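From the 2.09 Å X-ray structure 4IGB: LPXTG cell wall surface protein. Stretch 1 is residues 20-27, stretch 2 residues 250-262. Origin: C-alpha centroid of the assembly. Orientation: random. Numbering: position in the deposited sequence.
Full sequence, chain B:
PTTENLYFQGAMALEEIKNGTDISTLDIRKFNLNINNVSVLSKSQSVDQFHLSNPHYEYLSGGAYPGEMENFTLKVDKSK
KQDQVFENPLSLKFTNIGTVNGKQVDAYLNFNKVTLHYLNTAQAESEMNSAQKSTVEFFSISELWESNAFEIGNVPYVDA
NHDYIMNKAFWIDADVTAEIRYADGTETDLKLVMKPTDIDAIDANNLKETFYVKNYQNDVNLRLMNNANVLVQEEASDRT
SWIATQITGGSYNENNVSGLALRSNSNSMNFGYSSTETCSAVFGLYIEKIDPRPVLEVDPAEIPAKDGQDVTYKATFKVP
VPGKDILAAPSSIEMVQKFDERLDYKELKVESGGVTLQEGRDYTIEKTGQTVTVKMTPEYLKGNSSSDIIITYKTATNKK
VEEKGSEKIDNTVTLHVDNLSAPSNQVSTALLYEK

Stretch 1, residues 20-27: GTDISTLD
Stretch 2 250-262: GSYNENNVSGLAL

A single asparagine side chain, Asn256, bonds through both ends of its amide to two adjacent residues, Asp22 and Ile23, more than 230 residues earlier in the chain. Its OD1 accepts the backbone N of Ile23 at 2.7 Å, while its ND2 donates to OD1 of Asp22 at 2.8 Å, nearly linear at 178°. The amide thus pairs with backbone and side chain of adjacent residues, and chi1 m with chi2 near -57° brings its end to them although its CA-to-CB bond runs sideways.

The acceptor is itself held in place. Asp22, chi1 t and chi2 near 3°, has phi/psi -83/102; then Ile23 (-60/-27), Ser24 (-75/-16) and Thr25 (-114/17) fold tightly, Thr25 N bonding to Asp22 O at 3.0 Å. Asp22 OD1 also receives Ser24 N at 2.9 Å and Ser24 OG at 2.7 Å, with Ser24 chi1 p, so one carboxylate oxygen collects three donors.

Against this turn packs a helix including residues 251-256, with Asn256 N bonded to Tyr252 O at 2.8 Å. The nearest CA atoms across the stretches are those of Ser24 and Asn255, 5.4 Å apart. Both side chains point toward the partner, and Ser24 CB lies 3.6 Å from Asn255 ND2. Asn255, chi1 m and chi2 near -93°, spends that ND2 on its own helix, at 2.7 Å from Ser251 O. A water donates to Ser24 OG at 3.0 Å and hydrogen-bonds Ser251 OG at 3.2 Å, bridging the two serines. Tyr252, chi1 t and chi2 91°, brings CE1 obliquely to 3.7 Å from Asp22 OD1.

Beyond the helix the contact turns apolar. Ile23, chi1 m and chi2 t, is buried and points toward stretch 2, its CD1 3.9 Å from Leu260 CA. Extended Ala261 (-128/138) offers CB to Leu26 CD2 at 4.5 Å. Together the stretches bury 398 Å².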

ATOM      1  N   GLY B  20     -15.189  14.438   2.586  1.00 26.46           N
ATOM      2  CA  GLY B  20     -15.723  14.591   1.242  1.00 22.33           C
ATOM      3  C   GLY B  20     -14.784  14.164   0.131  1.00 27.71           C
ATOM      4  O   GLY B  20     -15.135  14.206  -1.051  1.00 28.44           O
ATOM      5  N   THR B  21     -13.584  13.741   0.503  1.00 24.95           N
ATOM      6  CA  THR B  21     -12.611  13.292  -0.480  1.00 24.24           C
ATOM      7  C   THR B  21     -13.175  12.218  -1.408  1.00 17.69           C
ATOM      8  O   THR B  21     -13.792  11.257  -0.956  1.00 20.50           O
ATOM      9  CB  THR B  21     -11.333  12.781   0.204  1.00 22.11           C
ATOM     10  OG1 THR B  21     -10.613  13.902   0.730  1.00 30.71           O
ATOM     11  CG2 THR B  21     -10.455  12.058  -0.797  1.00 14.77           C
ATOM     12  N   ASP B  22     -12.971  12.396  -2.707  1.00 20.39           N
ATOM     13  CA  ASP B  22     -13.430  11.426  -3.696  1.00 25.95           C
ATOM     14  C   ASP B  22     -12.421  10.282  -3.841  1.00 25.63           C
ATOM     15  O   ASP B  22     -11.393  10.421  -4.499  1.00 18.96           O
ATOM     16  CB  ASP B  22     -13.660  12.124  -5.042  1.00 27.02           C
ATOM     17  CG  ASP B  22     -14.083  11.169  -6.136  1.00 34.84           C
ATOM     18  OD1 ASP B  22     -14.268   9.955  -5.851  1.00 29.43           O
ATOM     19  OD2 ASP B  22     -14.248  11.641  -7.285  1.00 30.90           O
ATOM     20  N   ILE B  23     -12.721   9.146  -3.230  1.00 22.81           N
ATOM     21  CA  ILE B  23     -11.777   8.022  -3.238  1.00 21.57           C
ATOM     22  C   ILE B  23     -11.454   7.518  -4.661  1.00 26.80           C
ATOM     23  O   ILE B  23     -10.363   7.001  -4.912  1.00 22.10           O
ATOM     24  CB  ILE B  23     -12.261   6.890  -2.290  1.00 21.06           C
ATOM     25  CG1 ILE B  23     -12.292   7.407  -0.841  1.00 16.01           C
ATOM     26  CG2 ILE B  23     -11.391   5.641  -2.410  1.00 20.79           C
ATOM     27  CD1 ILE B  23     -12.704   6.339   0.183  1.00 27.17           C
ATOM     28  N   SER B  24     -12.385   7.708  -5.594  1.00 23.43           N
ATOM     29  CA  SER B  24     -12.201   7.262  -6.977  1.00 24.90           C
ATOM     30  C   SER B  24     -11.235   8.131  -7.775  1.00 24.23           C
ATOM     31  O   SER B  24     -10.762   7.718  -8.829  1.00 25.81           O
ATOM     32  CB  SER B  24     -13.539   7.208  -7.719  1.00 29.44           C
ATOM     33  OG  SER B  24     -13.948   8.521  -8.069  1.00 28.47           O
ATOM     34  N   THR B  25     -10.940   9.332  -7.289  1.00 18.94           N
ATOM     35  CA  THR B  25     -10.024  10.213  -8.012  1.00 20.04           C
ATOM     36  C   THR B  25      -8.701  10.480  -7.263  1.00 26.69           C
ATOM     37  O   THR B  25      -7.966  11.425  -7.578  1.00 22.22           O
ATOM     38  CB  THR B  25     -10.699  11.551  -8.426  1.00 27.96           C
ATOM     39  OG1 THR B  25     -11.229  12.210  -7.268  1.00 30.61           O
ATOM     40  CG2 THR B  25     -11.831  11.296  -9.430  1.00 29.18           C
ATOM     41  N   LEU B  26      -8.403   9.635  -6.285  1.00 21.15           N
ATOM     42  CA  LEU B  26      -7.104   9.663  -5.613  1.00 25.60           C
ATOM     43  C   LEU B  26      -5.999   9.595  -6.658  1.00 27.24           C
ATOM     44  O   LEU B  26      -6.135   8.917  -7.667  1.00 28.37           O
ATOM     45  CB  LEU B  26      -6.975   8.461  -4.677  1.00 23.82           C
ATOM     46  CG  LEU B  26      -7.261   8.577  -3.180  1.00 31.84           C
ATOM     47  CD1 LEU B  26      -8.128   9.753  -2.850  1.00 27.98           C
ATOM     48  CD2 LEU B  26      -7.857   7.271  -2.656  1.00 23.58           C
ATOM     49  N   ASP B  27      -4.904  10.298  -6.416  1.00 21.98           N
ATOM     50  CA  ASP B  27      -3.760  10.238  -7.311  1.00 25.15           C
ATOM     51  C   ASP B  27      -2.656   9.345  -6.739  1.00 26.23           C
ATOM     52  O   ASP B  27      -1.470   9.621  -6.903  1.00 26.02           O
ATOM     53  CB  ASP B  27      -3.216  11.650  -7.546  1.00 31.53           C
ATOM     54  CG  ASP B  27      -2.227  11.715  -8.689  1.00 55.88           C
ATOM     55  OD1 ASP B  27      -2.225  10.787  -9.529  1.00 61.87           O
ATOM     56  OD2 ASP B  27      -1.457  12.702  -8.757  1.00 55.61           O
ATOM     57  N   GLY B 250     -21.100   1.663 -10.770  1.00 28.75           N
ATOM     58  CA  GLY B 250     -20.252   2.740 -11.243  1.00 27.65           C
ATOM     59  C   GLY B 250     -19.065   3.016 -10.333  1.00 28.33           C
ATOM     60  O   GLY B 250     -19.142   2.853  -9.114  1.00 26.79           O
ATOM     61  N   SER B 251     -17.973   3.457 -10.936  1.00 24.77           N
ATOM     62  CA  SER B 251     -16.733   3.745 -10.228  1.00 27.91           C
ATOM     63  C   SER B 251     -16.902   4.620  -8.985  1.00 34.86           C
ATOM     64  O   SER B 251     -16.413   4.270  -7.908  1.00 25.35           O
ATOM     65  CB  SER B 251     -15.742   4.411 -11.173  1.00 36.32           C
ATOM     66  OG  SER B 251     -14.572   4.786 -10.469  1.00 48.55           O
ATOM     67  N   TYR B 252     -17.573   5.762  -9.138  1.00 23.24           N
ATOM     68  CA  TYR B 252     -17.758   6.683  -8.030  1.00 25.41           C
ATOM     69  C   TYR B 252     -18.354   5.993  -6.802  1.00 30.12           C
ATOM     70  O   TYR B 252     -17.795   6.051  -5.710  1.00 30.80           O
ATOM     71  CB  TYR B 252     -18.633   7.883  -8.429  1.00 25.22           C
ATOM     72  CG  TYR B 252     -18.707   8.906  -7.322  1.00 26.01           C
ATOM     73  CD1 TYR B 252     -17.796   9.945  -7.257  1.00 29.98           C
ATOM     74  CD2 TYR B 252     -19.655   8.801  -6.310  1.00 27.68           C
ATOM     75  CE1 TYR B 252     -17.838  10.869  -6.238  1.00 30.56           C
ATOM     76  CE2 TYR B 252     -19.698   9.717  -5.277  1.00 27.91           C
ATOM     77  CZ  TYR B 252     -18.787  10.753  -5.251  1.00 34.27           C
ATOM     78  OH  TYR B 252     -18.813  11.677  -4.232  1.00 30.14           O
ATOM     79  N   ASN B 253     -19.496   5.343  -6.980  1.00 24.45           N
ATOM     80  CA  ASN B 253     -20.147   4.687  -5.870  1.00 17.09           C
ATOM     81  C   ASN B 253     -19.356   3.503  -5.321  1.00 23.33           C
ATOM     82  O   ASN B 253     -19.331   3.270  -4.110  1.00 25.10           O
ATOM     83  CB  ASN B 253     -21.569   4.271  -6.261  1.00 21.22           C
ATOM     84  CG  ASN B 253     -22.475   5.473  -6.474  1.00 32.24           C
ATOM     85  OD1 ASN B 253     -22.148   6.580  -6.041  1.00 26.86           O
ATOM     86  ND2 ASN B 253     -23.615   5.265  -7.137  1.00 24.52           N
ATOM     87  N   GLU B 254     -18.708   2.755  -6.207  1.00 19.92           N
ATOM     88  CA  GLU B 254     -17.937   1.586  -5.785  1.00 23.96           C
ATOM     89  C   GLU B 254     -16.763   1.950  -4.879  1.00 28.04           C
ATOM     90  O   GLU B 254     -16.409   1.191  -3.972  1.00 23.89           O
ATOM     91  CB  GLU B 254     -17.465   0.783  -6.995  1.00 21.23           C
ATOM     92  CG  GLU B 254     -18.627   0.106  -7.715  1.00 31.49           C
ATOM     93  CD  GLU B 254     -18.195  -0.623  -8.958  1.00 31.80           C
ATOM     94  OE1 GLU B 254     -16.987  -0.657  -9.225  1.00 30.01           O
ATOM     95  OE2 GLU B 254     -19.060  -1.167  -9.671  1.00 46.46           O
ATOM     96  N   ASN B 255     -16.182   3.117  -5.119  1.00 20.92           N
ATOM     97  CA  ASN B 255     -15.104   3.636  -4.288  1.00 25.40           C
ATOM     98  C   ASN B 255     -15.630   4.350  -3.052  1.00 23.43           C
ATOM     99  O   ASN B 255     -15.164   4.115  -1.935  1.00 21.60           O
ATOM    100  CB  ASN B 255     -14.256   4.619  -5.088  1.00 14.99           C
ATOM    101  CG  ASN B 255     -13.326   3.935  -6.050  1.00 24.19           C
ATOM    102  OD1 ASN B 255     -12.165   3.659  -5.727  1.00 25.49           O
ATOM    103  ND2 ASN B 255     -13.834   3.633  -7.240  1.00 15.44           N
ATOM    104  N   ASN B 256     -16.600   5.235  -3.260  1.00 21.18           N
ATOM    105  CA  ASN B 256     -17.077   6.107  -2.187  1.00 17.75           C
ATOM    106  C   ASN B 256     -18.181   5.524  -1.309  1.00 23.60           C
ATOM    107  O   ASN B 256     -18.194   5.747  -0.101  1.00 25.06           O
ATOM    108  CB  ASN B 256     -17.479   7.473  -2.761  1.00 20.87           C
ATOM    109  CG  ASN B 256     -16.286   8.231  -3.342  1.00 26.23           C
ATOM    110  OD1 ASN B 256     -15.298   8.482  -2.646  1.00 27.90           O
ATOM    111  ND2 ASN B 256     -16.361   8.569  -4.629  1.00 25.57           N
ATOM    112  N   VAL B 257     -19.108   4.784  -1.909  1.00 20.19           N
ATOM    113  CA  VAL B 257     -20.204   4.201  -1.158  1.00 18.37           C
ATOM    114  C   VAL B 257     -19.878   2.805  -0.610  1.00 26.20           C
ATOM    115  O   VAL B 257     -20.231   2.469   0.533  1.00 22.20           O
ATOM    116  CB  VAL B 257     -21.485   4.112  -2.012  1.00 22.69           C
ATOM    117  CG1 VAL B 257     -22.538   3.280  -1.297  1.00 20.55           C
ATOM    118  CG2 VAL B 257     -22.013   5.524  -2.339  1.00 25.04           C
ATOM    119  N   SER B 258     -19.219   1.984  -1.422  1.00 18.89           N
ATOM    120  CA  SER B 258     -18.931   0.615  -1.013  1.00 14.23           C
ATOM    121  C   SER B 258     -17.426   0.292  -0.988  1.00 21.95           C
ATOM    122  O   SER B 258     -17.046  -0.872  -1.064  1.00 22.93           O
ATOM    123  CB  SER B 258     -19.664  -0.370  -1.921  1.00 15.78           C
ATOM    124  OG  SER B 258     -19.228  -0.248  -3.273  1.00 16.73           O
ATOM    125  N   GLY B 259     -16.584   1.311  -0.849  1.00 18.77           N
ATOM    126  CA  GLY B 259     -15.145   1.104  -0.778  1.00 15.33           C
ATOM    127  C   GLY B 259     -14.457   1.975   0.257  1.00 21.47           C
ATOM    128  O   GLY B 259     -15.099   2.770   0.939  1.00 27.22           O
ATOM    129  N   LEU B 260     -13.143   1.836   0.389  1.00 20.69           N
ATOM    130  CA  LEU B 260     -12.409   2.619   1.369  1.00 14.93           C
ATOM    131  C   LEU B 260     -10.923   2.527   1.082  1.00 19.19           C
ATOM    132  O   LEU B 260     -10.512   1.735   0.243  1.00 23.06           O
ATOM    133  CB  LEU B 260     -12.697   2.121   2.788  1.00 17.93           C
ATOM    134  CG  LEU B 260     -12.233   0.700   3.139  1.00 20.62           C
ATOM    135  CD1 LEU B 260     -11.993   0.560   4.634  1.00 17.24           C
ATOM    136  CD2 LEU B 260     -13.239  -0.336   2.664  1.00 19.76           C
ATOM    137  N   ALA B 261     -10.125   3.326   1.788  1.00 18.35           N
ATOM    138  CA  ALA B 261      -8.684   3.338   1.599  1.00 18.15           C
ATOM    139  C   ALA B 261      -7.977   3.159   2.930  1.00 20.24           C
ATOM    140  O   ALA B 261      -8.364   3.759   3.937  1.00 19.71           O
ATOM    141  CB  ALA B 261      -8.227   4.627   0.924  1.00 16.73           C
ATOM    142  N   LEU B 262      -6.931   2.343   2.912  1.00 13.29           N
ATOM    143  CA  LEU B 262      -6.185   1.963   4.110  1.00 15.53           C
ATOM    144  C   LEU B 262      -4.687   2.116   3.870  1.00 17.80           C
ATOM    145  O   LEU B 262      -4.138   1.537   2.915  1.00 19.38           O
ATOM    146  CB  LEU B 262      -6.488   0.505   4.474  1.00 14.93           C
ATOM    147  CG  LEU B 262      -7.955   0.116   4.720  1.00 18.86           C
ATOM    148  CD1 LEU B 262      -8.303  -1.194   4.061  1.00 26.01           C
ATOM    149  CD2 LEU B 262      -8.230   0.013   6.221  1.00 15.69           C
TER
HETATM  150  O   HOH W   1     -14.600   7.944 -10.974  1.00 45.19           O